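Local atomic coordinates of zinc phosphodiesterase ELAC protein 1 (Homo sapiens, PDB entry 3ZWF), a protein that cuts extra nucleotides from the 3' ends of tRNA precursors with two zinc ions and removes 2',3'-cyclic phosphates from tRNAs during repair. Residues V3-T8 with S20-R25; L121-D126 with R181-G186; H272-D277 with S290-A295; L307-F312 with V346-D351. All coordinates share one frame; numbering follows the deposited sequence. Where two conformers were deposited one is given.

Contact 1: residues V3-T8 with S20-R25; sequences VTFLGT and SAVVLR. With EDO (1,2-ethanediol), chain G.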
loop_
_atom_site.group_PDB
_atom_site.type_symbol
_atom_site.label_atom_id
_atom_site.label_comp_id
_atom_site.label_asym_id
_atom_site.label_seq_id
_atom_site.Cartn_x
_atom_site.Cartn_y
_atom_site.Cartn_z
ATOM N N VAL A 3 20.321 12.698 1.767
ATOM C CA VAL A 3 18.893 12.553 1.846
ATOM C C VAL A 3 18.368 12.255 0.445
ATOM O O VAL A 3 18.671 12.974 -0.487
ATOM C CB VAL A 3 18.334 13.860 2.392
ATOM C CG1 VAL A 3 16.889 13.820 2.602
ATOM C CG2 VAL A 3 19.035 14.169 3.739
ATOM N N THR A 4 17.589 11.185 0.317
ATOM C CA THR A 4 16.962 10.824 -0.943
ATOM C C THR A 4 15.434 10.889 -0.820
ATOM O O THR A 4 14.840 10.204 0.010
ATOM C CB THR A 4 17.347 9.393 -1.387
ATOM O OG1 THR A 4 18.760 9.294 -1.555
ATOM C CG2 THR A 4 16.634 9.016 -2.727
ATOM N N PHE A 5 14.808 11.710 -1.645
ATOM C CA PHE A 5 13.344 11.799 -1.697
ATOM C C PHE A 5 12.764 10.693 -2.538
ATOM O O PHE A 5 13.046 10.595 -3.718
ATOM C CB PHE A 5 12.912 13.167 -2.206
ATOM C CG PHE A 5 13.259 14.260 -1.250
ATOM C CD1 PHE A 5 14.527 14.787 -1.263
ATOM C CD2 PHE A 5 12.370 14.675 -0.249
ATOM C CE1 PHE A 5 14.921 15.775 -0.339
ATOM C CE2 PHE A 5 12.783 15.677 0.699
ATOM C CZ PHE A 5 14.027 16.200 0.634
ATOM N N LEU A 6 11.899 9.877 -1.964
ATOM C CA LEU A 6 11.234 8.820 -2.696
ATOM C C LEU A 6 9.832 9.227 -3.173
ATOM O O LEU A 6 9.390 8.849 -4.268
ATOM C CB LEU A 6 11.196 7.512 -1.907
ATOM C CG LEU A 6 12.584 6.940 -1.588
ATOM C CD1 LEU A 6 12.530 5.844 -0.566
ATOM C CD2 LEU A 6 13.350 6.481 -2.839
ATOM N N GLY A 7 9.149 9.999 -2.348
ATOM C CA GLY A 7 7.842 10.519 -2.669
ATOM C C GLY A 7 7.640 11.880 -2.066
ATOM O O GLY A 7 7.870 12.111 -0.826
ATOM N N THR A 8 7.195 12.770 -2.918
ATOM C CA THR A 8 7.121 14.211 -2.659
ATOM C C THR A 8 5.700 14.744 -2.803
ATOM O O THR A 8 5.487 15.932 -2.779
ATOM C CB THR A 8 8.076 14.960 -3.549
ATOM O OG1 THR A 8 7.752 14.779 -4.961
ATOM C CG2 THR A 8 9.543 14.472 -3.302
ATOM N N SER A 20 4.467 10.127 0.611
ATOM C CA SER A 20 5.588 10.536 1.470
ATOM C C SER A 20 6.572 9.415 1.826
ATOM O O SER A 20 6.205 8.376 2.360
ATOM C CB SER A 20 5.065 11.198 2.732
ATOM O OG SER A 20 4.549 12.456 2.341
ATOM N N ALA A 21 7.851 9.657 1.517
ATOM C CA ALA A 21 8.971 8.816 1.934
ATOM C C ALA A 21 10.287 9.538 1.608
ATOM O O ALA A 21 10.478 10.022 0.490
ATOM C CB ALA A 21 8.947 7.478 1.271
ATOM N N VAL A 22 11.158 9.570 2.595
ATOM C CA VAL A 22 12.493 10.171 2.453
ATOM C C VAL A 22 13.475 9.271 3.180
ATOM O O VAL A 22 13.179 8.814 4.297
ATOM C CB VAL A 22 12.613 11.590 3.100
ATOM C CG1 VAL A 22 13.886 12.297 2.565
ATOM C CG2 VAL A 22 11.356 12.431 2.878
ATOM N N VAL A 23 14.642 9.030 2.584
ATOM C CA VAL A 23 15.699 8.225 3.209
ATOM C C VAL A 23 16.931 9.052 3.549
ATOM O O VAL A 23 17.472 9.750 2.716
ATOM C CB VAL A 23 16.105 7.024 2.340
ATOM C CG1 VAL A 23 17.307 6.312 2.899
ATOM C CG2 VAL A 23 14.932 6.057 2.227
ATOM N N LEU A 24 17.324 8.973 4.816
ATOM C CA LEU A 24 18.594 9.480 5.301
ATOM C C LEU A 24 19.614 8.332 5.351
ATOM O O LEU A 24 19.382 7.257 5.937
ATOM C CB LEU A 24 18.413 10.099 6.689
ATOM C CG LEU A 24 19.671 10.674 7.340
ATOM C CD1 LEU A 24 20.303 11.806 6.525
ATOM C CD2 LEU A 24 19.290 11.153 8.746
ATOM N N ARG A 25 20.758 8.583 4.737
ATOM C CA ARG A 25 21.792 7.585 4.594
ATOM C C ARG A 25 23.050 8.106 5.216
ATOM O O ARG A 25 23.442 9.219 4.940
ATOM C CB ARG A 25 22.011 7.272 3.116
ATOM C CG ARG A 25 22.740 5.977 2.839
ATOM C CD ARG A 25 22.683 5.589 1.375
ATOM N NE ARG A 25 23.031 6.631 0.423
ATOM C CZ ARG A 25 23.320 6.394 -0.857
ATOM N NH1 ARG A 25 23.318 5.155 -1.337
ATOM N NH2 ARG A 25 23.615 7.404 -1.671
HETATM C C1 EDO G . 19.232 7.028 -5.274
HETATM O O1 EDO G . 18.178 7.993 -5.356
HETATM C C2 EDO G . 20.441 7.497 -4.476
HETATM O O2 EDO G . 20.115 7.666 -3.110
HETATM O O HOH W 1 19.753 8.942 0.961
HETATM O O HOH W 2 5.504 13.892 0.202
#
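Val3 and Val22 each hold CG1 anti to the backbone N (chi1 -176° and -164°), which brings these two methyls together, Val3 CG1 lying 3.4 Å from Val22 CG1; Val22 has two conformers, and the closeness of this pair in one of them is uncertain. In the same conformer Val22 CG1 lies over one face of the Phe5 ring, off toward its rim, in a CH-pi contact 4.1 Å from the centroid. Thr4 and Val23 form a hydrogen-bonded antiparallel pair with both N-to-O bonds at 2.8 Å, Thr4 N to Val23 O and Val23 N to Thr4 O. The two strands are neighbours in one sheet of the metallo-beta-lactamase fold, and the face bearing Val3, Phe5 and Val22 packs on Ile271 of strand 269-273 in the other sheet. At Leu6 and Gly7 the register slips in a classic beta bulge: Ala21 O accepts from Leu6 N at 2.8 Å and from Gly7 N at 3.1 Å, the latter on a lone pair. On the other face, Leu6 CD1 touches Val23 CG2 at 3.7 Å. Beyond the bulge, in one of two Ser20 conformers, a water donates to Gly7 O and accepts from Ser20 OG, and the Ser20 side chain packs against the zinc ligands His65 and His311.

Contact 2: residues L121-D126 with R181-G186; sequences LVPTAD and RIPSFG. With PO4 (phosphate ion), chain F.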
loop_
_atom_site.group_PDB
_atom_site.type_symbol
_atom_site.label_atom_id
_atom_site.label_comp_id
_atom_site.label_asym_id
_atom_site.label_seq_id
_atom_site.Cartn_x
_atom_site.Cartn_y
_atom_site.Cartn_z
ATOM N N LEU A 121 5.144 6.528 20.072
ATOM C CA LEU A 121 5.073 7.882 20.621
ATOM C C LEU A 121 3.668 8.240 21.041
ATOM O O LEU A 121 2.721 8.071 20.274
ATOM C CB LEU A 121 5.523 8.895 19.569
ATOM C CG LEU A 121 7.039 8.994 19.368
ATOM C CD1 LEU A 121 7.659 7.771 18.778
ATOM C CD2 LEU A 121 7.254 10.183 18.370
ATOM N N VAL A 122 3.519 8.706 22.273
ATOM C CA VAL A 122 2.202 9.047 22.826
ATOM C C VAL A 122 1.957 10.532 22.571
ATOM O O VAL A 122 2.628 11.424 23.202
ATOM C CB VAL A 122 2.080 8.745 24.360
ATOM C CG1 VAL A 122 0.723 9.201 24.895
ATOM C CG2 VAL A 122 2.277 7.262 24.602
ATOM N N PRO A 123 1.011 10.836 21.686
ATOM C CA PRO A 123 0.705 12.228 21.420
ATOM C C PRO A 123 -0.088 12.911 22.543
ATOM O O PRO A 123 -0.615 12.260 23.456
ATOM C CB PRO A 123 -0.119 12.155 20.153
ATOM C CG PRO A 123 -0.788 10.835 20.252
ATOM C CD PRO A 123 0.128 9.923 20.938
ATOM N N THR A 124 -0.154 14.231 22.461
ATOM C CA THR A 124 -0.998 15.009 23.359
ATOM C C THR A 124 -2.208 15.500 22.559
ATOM O O THR A 124 -2.138 15.674 21.338
ATOM C CB THR A 124 -0.259 16.132 24.066
ATOM O OG1 THR A 124 0.206 17.091 23.114
ATOM C CG2 THR A 124 0.903 15.556 24.873
ATOM N N ALA A 125 -3.294 15.743 23.291
ATOM C CA ALA A 125 -4.602 16.084 22.700
ATOM C C ALA A 125 -4.560 17.427 21.948
ATOM O O ALA A 125 -5.304 17.636 20.985
ATOM C CB ALA A 125 -5.680 16.124 23.813
ATOM N N ASP A 126 -3.660 18.323 22.365
ATOM C CA ASP A 126 -3.557 19.650 21.731
ATOM C C ASP A 126 -2.745 19.653 20.419
ATOM O O ASP A 126 -2.426 20.690 19.897
ATOM C CB ASP A 126 -3.050 20.737 22.705
ATOM C CG ASP A 126 -1.636 20.477 23.242
ATOM O OD1 ASP A 126 -1.101 19.373 23.084
ATOM O OD2 ASP A 126 -1.051 21.395 23.867
ATOM N N ARG A 181 -4.349 17.552 11.426
ATOM C CA ARG A 181 -5.718 17.041 11.583
ATOM C C ARG A 181 -5.766 15.870 12.555
ATOM O O ARG A 181 -6.757 15.659 13.274
ATOM C CB ARG A 181 -6.306 16.580 10.216
ATOM C CG ARG A 181 -6.417 17.646 9.190
ATOM C CD ARG A 181 -7.399 17.267 8.050
ATOM N NE ARG A 181 -7.182 15.953 7.421
ATOM C CZ ARG A 181 -6.111 15.614 6.692
ATOM N NH1 ARG A 181 -5.078 16.453 6.518
ATOM N NH2 ARG A 181 -6.051 14.405 6.155
ATOM N N ILE A 182 -4.680 15.097 12.585
ATOM C CA ILE A 182 -4.439 14.097 13.638
ATOM C C ILE A 182 -3.058 14.428 14.169
ATOM O O ILE A 182 -2.343 15.214 13.533
ATOM C CB ILE A 182 -4.505 12.633 13.138
ATOM C CG1 ILE A 182 -3.470 12.310 12.083
ATOM C CG2 ILE A 182 -5.934 12.333 12.634
ATOM C CD1 ILE A 182 -3.349 10.842 11.808
ATOM N N PRO A 183 -2.671 13.864 15.331
ATOM C CA PRO A 183 -1.353 14.237 15.827
ATOM C C PRO A 183 -0.217 13.827 14.891
ATOM O O PRO A 183 -0.234 12.734 14.300
ATOM C CB PRO A 183 -1.257 13.511 17.152
ATOM C CG PRO A 183 -2.719 13.354 17.593
ATOM C CD PRO A 183 -3.416 13.076 16.312
ATOM N N SER A 184 0.750 14.718 14.763
ATOM C CA SER A 184 1.843 14.533 13.861
ATOM C C SER A 184 3.144 14.963 14.541
ATOM O O SER A 184 3.129 15.771 15.479
ATOM C CB SER A 184 1.570 15.325 12.568
ATOM O OG SER A 184 2.625 15.223 11.614
ATOM N N PHE A 185 4.240 14.365 14.080
ATOM C CA PHE A 185 5.548 14.515 14.706
ATOM C C PHE A 185 6.591 14.952 13.709
ATOM O O PHE A 185 6.539 14.647 12.525
ATOM C CB PHE A 185 6.010 13.217 15.393
ATOM C CG PHE A 185 5.078 12.755 16.483
ATOM C CD1 PHE A 185 5.135 13.298 17.778
ATOM C CD2 PHE A 185 4.135 11.790 16.208
ATOM C CE1 PHE A 185 4.267 12.879 18.749
ATOM C CE2 PHE A 185 3.289 11.383 17.176
ATOM C CZ PHE A 185 3.343 11.922 18.449
ATOM N N GLY A 186 7.541 15.719 14.231
ATOM C CA GLY A 186 8.793 15.965 13.568
ATOM C C GLY A 186 9.937 15.238 14.262
ATOM O O GLY A 186 9.856 14.864 15.464
HETATM P P PO4 F . -3.011 14.842 3.941
HETATM O O1 PO4 F . -2.903 15.141 5.458
HETATM O O2 PO4 F . -3.843 13.457 3.879
HETATM O O3 PO4 F . -1.697 14.507 3.357
HETATM O O4 PO4 F . -3.844 15.925 3.350
#
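Leu121 closes strand 116-121 and Phe185 lies near the start of strand 184-191; no backbone hydrogen bond joins the two segments, whose nearest CA atoms, those of Pro123 and Pro183, stand 6.3 Å apart. The Leu121 and Phe185 side chains run alongside in opposing directions. Leu121 CD2 sits over the centre of the phenyl face, 3.8 Å from the ring centroid and 12° off the normal, a well-centred CH-pi contact. Phe185 CG, anti to its carbonyl carbon (chi1 -60°), comes within 3.9 Å of that Leu121 CD2. Farther along the ring, Phe185 CZ meets both Leu121 CB and Pro123 CB, each at 3.9 Å. Pro123 then crosses Pro183 at an oblique angle, with Pro123 CB and Pro183 CB pressed to 3.5 Å, closer than usual for two carbons. Tyr163 adds an edge-to-face contact to the Phe185 ring. The contact thus ties the loop after one sheet's strand to the segment that follows the zinc ligand His180. There Arg181 NH1 donates at 2.8 Å to O1 of a phosphate, probably from the crystallisation liquor, that sits at the zinc site and is also hydrogen-bonded to His289. No hydrogen bond crosses between the segments; apolar packing and a CH-pi contact join them.

Contact 3: residues H272-D277 with S290-A295; sequences HEATLD and STPQMA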
loop_
_atom_site.group_PDB
_atom_site.type_symbol
_atom_site.label_atom_id
_atom_site.label_comp_id
_atom_site.label_asym_id
_atom_site.label_seq_id
_atom_site.Cartn_x
_atom_site.Cartn_y
_atom_site.Cartn_z
ATOM N N HIS A 272 10.228 20.291 5.222
ATOM C CA HIS A 272 8.938 20.805 5.662
ATOM C C HIS A 272 7.917 20.653 4.514
ATOM O O HIS A 272 8.238 20.842 3.353
ATOM C CB HIS A 272 9.081 22.292 6.048
ATOM C CG HIS A 272 7.991 22.816 6.927
ATOM N ND1 HIS A 272 6.685 22.967 6.498
ATOM C CD2 HIS A 272 8.032 23.294 8.201
ATOM C CE1 HIS A 272 5.962 23.448 7.504
ATOM N NE2 HIS A 272 6.751 23.661 8.539
ATOM N N GLU A 273 6.677 20.358 4.884
ATOM C CA GLU A 273 5.624 20.384 3.855
ATOM C C GLU A 273 5.244 21.788 3.359
ATOM O O GLU A 273 5.389 22.803 4.031
ATOM C CB GLU A 273 4.353 19.713 4.349
ATOM C CG GLU A 273 3.637 20.456 5.461
ATOM C CD GLU A 273 2.139 20.385 5.232
ATOM O OE1 GLU A 273 1.652 21.034 4.273
ATOM O OE2 GLU A 273 1.471 19.622 5.947
ATOM N N ALA A 274 4.798 21.835 2.126
ATOM C CA ALA A 274 4.120 23.016 1.587
ATOM C C ALA A 274 3.036 22.541 0.629
ATOM O O ALA A 274 3.202 22.605 -0.583
ATOM C CB ALA A 274 5.082 23.956 0.872
ATOM N N THR A 275 1.963 22.035 1.225
ATOM C CA THR A 275 0.910 21.355 0.458
ATOM C C THR A 275 0.259 22.252 -0.596
ATOM O O THR A 275 0.063 21.844 -1.759
ATOM C CB THR A 275 -0.162 20.692 1.368
ATOM O OG1 THR A 275 0.474 19.764 2.259
ATOM C CG2 THR A 275 -1.201 19.990 0.499
ATOM N N LEU A 276 -0.037 23.496 -0.209
ATOM C CA LEU A 276 -0.724 24.417 -1.087
ATOM C C LEU A 276 0.074 25.711 -1.171
ATOM O O LEU A 276 0.919 25.989 -0.323
ATOM C CB LEU A 276 -2.113 24.752 -0.552
ATOM C CG LEU A 276 -3.106 23.611 -0.482
ATOM C CD1 LEU A 276 -4.437 24.103 0.065
ATOM C CD2 LEU A 276 -3.250 23.079 -1.903
ATOM N N ASP A 277 -0.226 26.486 -2.192
ATOM C CA ASP A 277 0.426 27.775 -2.377
ATOM C C ASP A 277 -0.145 28.792 -1.389
ATOM O O ASP A 277 -1.197 28.576 -0.767
ATOM C CB ASP A 277 0.273 28.285 -3.802
ATOM C CG ASP A 277 -1.165 28.404 -4.209
ATOM O OD1 ASP A 277 -1.787 27.360 -4.482
ATOM O OD2 ASP A 277 -1.693 29.528 -4.184
ATOM N N SER A 290 0.515 23.437 5.602
ATOM C CA SER A 290 1.312 24.677 5.464
ATOM C C SER A 290 1.447 25.104 4.009
ATOM O O SER A 290 1.283 24.325 3.048
ATOM C CB SER A 290 2.696 24.443 6.041
ATOM O OG SER A 290 2.638 24.269 7.435
ATOM N N THR A 291 1.776 26.370 3.857
ATOM C CA THR A 291 2.093 26.934 2.555
ATOM C C THR A 291 3.585 27.354 2.560
ATOM O O THR A 291 4.249 27.285 3.603
ATOM C CB THR A 291 1.211 28.144 2.257
ATOM O OG1 THR A 291 1.567 29.207 3.136
ATOM C CG2 THR A 291 -0.279 27.795 2.400
ATOM N N PRO A 292 4.131 27.757 1.393
ATOM C CA PRO A 292 5.559 28.050 1.430
ATOM C C PRO A 292 5.959 29.190 2.381
ATOM O O PRO A 292 7.008 29.108 3.003
ATOM C CB PRO A 292 5.861 28.444 -0.008
ATOM C CG PRO A 292 4.893 27.610 -0.814
ATOM C CD PRO A 292 3.636 27.650 -0.001
ATOM N N GLN A 293 5.112 30.203 2.497
ATOM C CA GLN A 293 5.429 31.306 3.426
ATOM C C GLN A 293 5.450 30.825 4.877
ATOM O O GLN A 293 6.244 31.281 5.682
ATOM C CB GLN A 293 4.475 32.471 3.251
ATOM C CG GLN A 293 4.898 33.727 4.075
ATOM C CD GLN A 293 6.351 34.217 3.880
ATOM O OE1 GLN A 293 7.163 34.217 4.853
ATOM N NE2 GLN A 293 6.667 34.680 2.671
ATOM N N MET A 294 4.593 29.863 5.210
ATOM C CA MET A 294 4.549 29.362 6.600
ATOM C C MET A 294 5.808 28.560 6.899
ATOM O O MET A 294 6.435 28.711 7.982
ATOM C CB MET A 294 3.304 28.490 6.847
ATOM C CG MET A 294 2.005 29.258 6.728
ATOM S SD MET A 294 0.566 28.175 6.606
ATOM C CE MET A 294 0.735 27.198 8.131
ATOM N N ALA A 295 6.220 27.762 5.920
ATOM C CA ALA A 295 7.424 26.948 6.051
ATOM C C ALA A 295 8.674 27.849 6.151
ATOM O O ALA A 295 9.554 27.617 6.982
ATOM C CB ALA A 295 7.562 25.976 4.890
#
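Ala295 CB stands over one face of the His272 imidazole, displaced toward the rim and 3.8 Å from the ring centroid, in a CH-pi contact whose nearest ring atom is His272 ND1. In the plane of the same ring, Ser290 OG approaches the edge at His272 CE1, 3.4 Å away; the polar partner of this hydroxyl is Cys252 O. The ring's rotation is fixed by His272 ND1, which donates in the ring plane to a lone pair of Glu273 O at 2.8 Å. Glu273 CG lies between the backbone N and the carbonyl carbon (chi1 68°), and the chain bends at chi2. Glu273 OE1 there takes three donors. Ser290 N approaches one side of the carboxylate plane at 3.0 Å in a nearly straight bond (174°), Thr275 OG1 the opposite side at 2.7 Å, and Thr275 N comes on the anti side, closer to the plane. Strand 269-273 here ends beside the N-terminus of helix 292-301, with Thr291 at the N-cap, and the turn after the strand leads past the dinuclear zinc centre. Glu273 OE2 accepts from Cys252 N and is hydrogen-bonded to His289 ND1, while Thr275 OG1 is bonded to His311 ND1, placing Thr275 in the second shell of a zinc ligand. Farther out, Ala274 CB packs on Pro292 CG at 4.0 Å, and Leu276 O lies 3.2 Å from Thr291 CA in a CA-H...O contact.

Contact 4: residues L307-F312 with V346-D351; sequences LVLTHF and VTLAED. With ZN (zinc ion), chain D.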
loop_
_atom_site.group_PDB
_atom_site.type_symbol
_atom_site.label_atom_id
_atom_site.label_comp_id
_atom_site.label_asym_id
_atom_site.label_seq_id
_atom_site.Cartn_x
_atom_site.Cartn_y
_atom_site.Cartn_z
ATOM N N LEU A 307 16.279 24.915 3.541
ATOM C CA LEU A 307 14.891 24.470 3.641
ATOM C C LEU A 307 14.531 23.689 2.378
ATOM O O LEU A 307 14.765 24.160 1.310
ATOM C CB LEU A 307 13.932 25.660 3.799
ATOM C CG LEU A 307 12.428 25.409 3.809
ATOM C CD1 LEU A 307 11.965 24.418 4.972
ATOM C CD2 LEU A 307 11.670 26.730 3.835
ATOM N N VAL A 308 14.007 22.484 2.564
ATOM C CA VAL A 308 13.501 21.679 1.443
ATOM C C VAL A 308 12.007 21.523 1.650
ATOM O O VAL A 308 11.559 21.010 2.665
ATOM C CB VAL A 308 14.159 20.289 1.338
ATOM C CG1 VAL A 308 13.615 19.539 0.058
ATOM C CG2 VAL A 308 15.652 20.396 1.311
ATOM N N LEU A 309 11.240 21.928 0.638
ATOM C CA LEU A 309 9.775 21.821 0.660
ATOM C C LEU A 309 9.355 20.564 -0.091
ATOM O O LEU A 309 9.972 20.179 -1.085
ATOM C CB LEU A 309 9.156 23.058 0.001
ATOM C CG LEU A 309 9.489 24.405 0.720
ATOM C CD1 LEU A 309 8.736 25.516 0.060
ATOM C CD2 LEU A 309 9.143 24.338 2.197
ATOM N N THR A 310 8.334 19.938 0.465
ATOM C CA THR A 310 7.836 18.674 -0.080
ATOM C C THR A 310 6.372 18.543 0.241
ATOM O O THR A 310 5.724 19.478 0.688
ATOM C CB THR A 310 8.701 17.494 0.419
ATOM O OG1 THR A 310 8.443 16.307 -0.341
ATOM C CG2 THR A 310 8.477 17.241 1.918
ATOM N N HIS A 311 5.807 17.374 -0.102
ATOM C CA HIS A 311 4.375 17.103 0.134
ATOM C C HIS A 311 3.494 18.098 -0.585
ATOM O O HIS A 311 2.582 18.667 -0.018
ATOM C CB HIS A 311 4.048 17.071 1.647
ATOM C CG HIS A 311 2.756 16.409 2.010
ATOM N ND1 HIS A 311 1.564 17.091 2.129
ATOM C CD2 HIS A 311 2.500 15.142 2.423
ATOM C CE1 HIS A 311 0.613 16.260 2.515
ATOM N NE2 HIS A 311 1.166 15.083 2.743
ATOM N N PHE A 312 3.728 18.215 -1.882
ATOM C CA PHE A 312 2.972 19.083 -2.746
ATOM C C PHE A 312 1.650 18.496 -3.242
ATOM O O PHE A 312 1.576 17.326 -3.547
ATOM C CB PHE A 312 3.822 19.449 -3.963
ATOM C CG PHE A 312 5.116 20.168 -3.634
ATOM C CD1 PHE A 312 5.077 21.459 -3.180
ATOM C CD2 PHE A 312 6.352 19.544 -3.816
ATOM C CE1 PHE A 312 6.256 22.114 -2.851
ATOM C CE2 PHE A 312 7.543 20.186 -3.498
ATOM C CZ PHE A 312 7.497 21.485 -3.057
ATOM N N VAL A 346 16.158 27.827 -0.371
ATOM C CA VAL A 346 14.933 26.982 -0.449
ATOM C C VAL A 346 14.930 26.094 -1.690
ATOM O O VAL A 346 15.105 26.594 -2.824
ATOM C CB VAL A 346 13.643 27.870 -0.442
ATOM C CG1 VAL A 346 12.356 27.051 -0.517
ATOM C CG2 VAL A 346 13.716 28.894 0.751
ATOM N N THR A 347 14.737 24.799 -1.482
ATOM C CA THR A 347 14.776 23.815 -2.548
ATOM C C THR A 347 13.418 23.122 -2.632
ATOM O O THR A 347 12.802 22.869 -1.597
ATOM C CB THR A 347 15.854 22.754 -2.261
ATOM O OG1 THR A 347 17.120 23.395 -2.141
ATOM C CG2 THR A 347 15.948 21.750 -3.385
ATOM N N LEU A 348 12.937 22.879 -3.859
ATOM C CA LEU A 348 11.686 22.111 -4.044
ATOM C C LEU A 348 12.023 20.661 -4.329
ATOM O O LEU A 348 12.659 20.342 -5.329
ATOM C CB LEU A 348 10.842 22.717 -5.166
ATOM C CG LEU A 348 10.742 24.237 -5.069
ATOM C CD1 LEU A 348 9.916 24.729 -6.264
ATOM C CD2 LEU A 348 10.196 24.650 -3.681
ATOM N N ALA A 349 11.541 19.777 -3.454
ATOM C CA ALA A 349 11.778 18.346 -3.584
ATOM C C ALA A 349 11.084 17.790 -4.841
ATOM O O ALA A 349 9.984 18.210 -5.199
ATOM C CB ALA A 349 11.301 17.574 -2.332
ATOM N N GLU A 350 11.790 16.903 -5.506
ATOM C CA GLU A 350 11.215 16.041 -6.545
ATOM C C GLU A 350 11.559 14.599 -6.212
ATOM O O GLU A 350 12.573 14.343 -5.566
ATOM C CB GLU A 350 11.761 16.400 -7.936
ATOM C CG GLU A 350 11.467 17.810 -8.312
ATOM C CD GLU A 350 12.135 18.252 -9.606
ATOM O OE1 GLU A 350 12.860 17.459 -10.250
ATOM O OE2 GLU A 350 11.909 19.417 -9.969
ATOM N N ASP A 351 10.739 13.634 -6.681
ATOM C CA ASP A 351 11.082 12.251 -6.466
ATOM C C ASP A 351 12.469 11.974 -7.079
ATOM O O ASP A 351 12.797 12.419 -8.205
ATOM C CB ASP A 351 10.072 11.277 -7.109
ATOM C CG ASP A 351 8.684 11.371 -6.515
ATOM O OD1 ASP A 351 8.419 12.204 -5.593
ATOM O OD2 ASP A 351 7.846 10.503 -6.917
HETATM ZN ZN ZN D . 0.074 13.693 4.044
HETATM O O HOH W 3 -1.360 12.777 5.386
#
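Thr347 N donates to Leu307 O at 2.9 Å, the first of three backbone bonds that join parallel strands 307-310 and 346-348. Leu309 N to Thr347 O and Ala349 N to Leu309 O follow, both also 2.9 Å. The N-to-C directions of the short strands differ by 28°. On the face that carries Leu307 and Leu309, Leu309 CG is anti to the carbonyl carbon (chi1 -62°), and its branch CD1 touches Val346 CG1 at 4.0 Å and Leu348 CD2 at 4.1 Å. Helix 292-301 packs against this face through Pro292 and Ala295. On the other face Val308 CG1 meets Ala349 CB at 3.9 Å, and both side chains touch Phe5 of strand 2-5. After the strand the chain turns at His311, and Phe312 swings back: its side chain crosses that of Leu348 at about a right angle, with CZ toward Leu348 CB, while Ala349 O lies near the ring plane, 3.6 Å from Phe312 CE2. His311, pointing away from the partner strand, binds zinc through NE2 at 2.2 Å; Asp64, His65 and Asp251 are among the ion's other ligands, with a water and a phosphate oxygen. Three parallel-sheet backbone bonds, with apolar side chains packed on both faces, thus hold in place the strand that leads directly into this zinc ligand.

In the fold
The contacts follow one another along the chain in the order 1, 2, 3, 4, each closing before the next opens. Contact 1 lies in one sheet of the metallo-beta-lactamase fold and contacts 3 and 4 in the other, while contact 2 joins the two, Leu121 ending a strand of the first. Contacts 3 and 4, with centres 10 Å apart, use neighbouring strands 269-273 and 306-310. Contact 4 also meets contact 1, 11 Å away between centres, where Phe5 of strand 2-5 packs on Val308 of strand 306-310. Contact 2 touches none of the others, its nearest atoms about 7 Å from those of contacts 3 and 4. Contact 4 supplies the zinc ligand His311, and Ser20 of contact 1 and Thr275 of contact 3 lie close to it.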